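Local coordinates for GGDEF and EAL domain-containing protein (Vibrio cholerae O1 str. 2010EL-1786, PDB 6PWK) that binds the second messenger c-di-GMP and probably acts as its receptor in a signalling circuit that controls large adhesins and biofilm formation, at residues R285-S288 against Q289-K293. Sequence-based numbering, arbitrary orientation.
Sequences RWIS and QTLSK
T290 and W286 meet through both backbone and side chain. T290 N gives a hydrogen bond of 2.9 Å to W286 O, and T290 OG1 donates to the same oxygen at 3.1 Å, so one carbonyl serves two donors. With OG1 between the backbone N and carbonyl carbon (chi1 62°), the methyl CG2 is turned over the W286 six-membered ring, a CH-pi contact 3.5 Å from the centroid. Threonine suits this place with one polar and one apolar branch; the broad indole receives the methyl and also packs on helix 245-261.

R285 O and I287 O satisfy the backbone N of Q289 and L291, i to i+4. S292 N reaches S288 O by a longer, more bent bond (3.2 Å), the donor above the carbonyl plane. S292 OG turns back to Q289 O at 2.7 Å, while S288 OG is held by I284 O. I287 CG2 meets L291 CD1 at 3.7 Å, branched aliphatics filling the buried side against F303. R285 crosses Q289 obliquely, guanidinium and amide planes 71° apart; its NH2 forms a salt bridge with E348 and its NH1 a hydrogen bond with H315, both of the second subunit.

Thus hydroxyls reinforce the helix, aliphatics fasten it to the EAL barrel, and the arginine's charge is probably balanced across the subunit interface.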
loop_
_atom_site.group_PDB
_atom_site.type_symbol
_atom_site.label_atom_id
_atom_site.label_comp_id
_atom_site.label_asym_id
_atom_site.label_seq_id
_atom_site.Cartn_x
_atom_site.Cartn_y
_atom_site.Cartn_z
ATOM N N ARG A 285 -5.314 -7.254 14.434
ATOM C CA ARG A 285 -5.706 -8.555 14.966
ATOM C C ARG A 285 -4.921 -8.892 16.226
ATOM O O ARG A 285 -5.473 -9.453 17.180
ATOM C CB ARG A 285 -5.495 -9.647 13.917
ATOM C CG ARG A 285 -6.473 -9.636 12.763
ATOM C CD ARG A 285 -6.221 -10.836 11.864
ATOM N NE ARG A 285 -6.540 -12.097 12.532
ATOM C CZ ARG A 285 -6.115 -13.289 12.123
ATOM N NH1 ARG A 285 -5.341 -13.388 11.051
ATOM N NH2 ARG A 285 -6.457 -14.383 12.791
ATOM N N TRP A 286 -3.627 -8.560 16.240
ATOM C CA TRP A 286 -2.777 -8.872 17.384
ATOM C C TRP A 286 -3.285 -8.202 18.654
ATOM O O TRP A 286 -3.291 -8.815 19.729
ATOM C CB TRP A 286 -1.340 -8.444 17.083
ATOM C CG TRP A 286 -0.341 -8.796 18.143
ATOM C CD1 TRP A 286 0.444 -9.911 18.188
ATOM C CD2 TRP A 286 -0.005 -8.021 19.300
ATOM N NE1 TRP A 286 1.244 -9.882 19.306
ATOM C CE2 TRP A 286 0.989 -8.731 20.004
ATOM C CE3 TRP A 286 -0.449 -6.797 19.811
ATOM C CZ2 TRP A 286 1.543 -8.260 21.192
ATOM C CZ3 TRP A 286 0.104 -6.330 20.991
ATOM C CH2 TRP A 286 1.089 -7.061 21.667
ATOM N N ILE A 287 -3.720 -6.943 18.550
ATOM C CA ILE A 287 -4.203 -6.220 19.724
ATOM C C ILE A 287 -5.424 -6.914 20.315
ATOM O O ILE A 287 -5.528 -7.079 21.537
ATOM C CB ILE A 287 -4.496 -4.753 19.360
ATOM C CG1 ILE A 287 -3.228 -3.911 19.512
ATOM C CG2 ILE A 287 -5.613 -4.186 20.224
ATOM C CD1 ILE A 287 -2.756 -3.784 20.947
ATOM N N SER A 288 -6.354 -7.349 19.462
ATOM C CA SER A 288 -7.548 -8.027 19.955
ATOM C C SER A 288 -7.196 -9.343 20.636
ATOM O O SER A 288 -7.779 -9.692 21.669
ATOM C CB SER A 288 -8.525 -8.273 18.806
ATOM O OG SER A 288 -8.575 -7.159 17.933
ATOM N N GLN A 289 -6.245 -10.089 20.070
ATOM C CA GLN A 289 -5.894 -11.391 20.627
ATOM C C GLN A 289 -5.182 -11.251 21.967
ATOM O O GLN A 289 -5.471 -11.996 22.911
ATOM C CB GLN A 289 -5.030 -12.162 19.629
ATOM C CG GLN A 289 -5.725 -12.470 18.311
ATOM C CD GLN A 289 -4.769 -12.993 17.253
ATOM O OE1 GLN A 289 -3.561 -12.770 17.324
ATOM N NE2 GLN A 289 -5.311 -13.696 16.265
ATOM N N THR A 290 -4.254 -10.301 22.073
ATOM C CA THR A 290 -3.505 -10.147 23.316
ATOM C C THR A 290 -4.341 -9.479 24.400
ATOM O O THR A 290 -4.254 -9.863 25.571
ATOM C CB THR A 290 -2.223 -9.352 23.067
ATOM O OG1 THR A 290 -2.554 -8.039 22.594
ATOM C CG2 THR A 290 -1.358 -10.055 22.040
ATOM N N LEU A 291 -5.149 -8.479 24.038
ATOM C CA LEU A 291 -5.977 -7.812 25.039
ATOM C C LEU A 291 -7.010 -8.758 25.636
ATOM O O LEU A 291 -7.391 -8.600 26.802
ATOM C CB LEU A 291 -6.666 -6.591 24.433
ATOM C CG LEU A 291 -5.836 -5.318 24.258
ATOM C CD1 LEU A 291 -6.710 -4.178 23.758
ATOM C CD2 LEU A 291 -5.154 -4.939 25.561
ATOM N N SER A 292 -7.477 -9.739 24.861
ATOM C CA SER A 292 -8.413 -10.718 25.400
ATOM C C SER A 292 -7.745 -11.670 26.383
ATOM O O SER A 292 -8.434 -12.252 27.227
ATOM C CB SER A 292 -9.059 -11.514 24.266
ATOM O OG SER A 292 -8.109 -12.334 23.609
ATOM N N LYS A 293 -6.429 -11.842 26.294
ATOM C CA LYS A 293 -5.691 -12.702 27.208
ATOM C C LYS A 293 -5.257 -11.984 28.481
ATOM O O LYS A 293 -4.697 -12.628 29.375
ATOM C CB LYS A 293 -4.463 -13.293 26.502
ATOM C CG LYS A 293 -4.803 -14.339 25.447
ATOM C CD LYS A 293 -3.554 -14.985 24.856
ATOM C CE LYS A 293 -2.918 -14.117 23.781
ATOM N NZ LYS A 293 -1.775 -14.809 23.120
#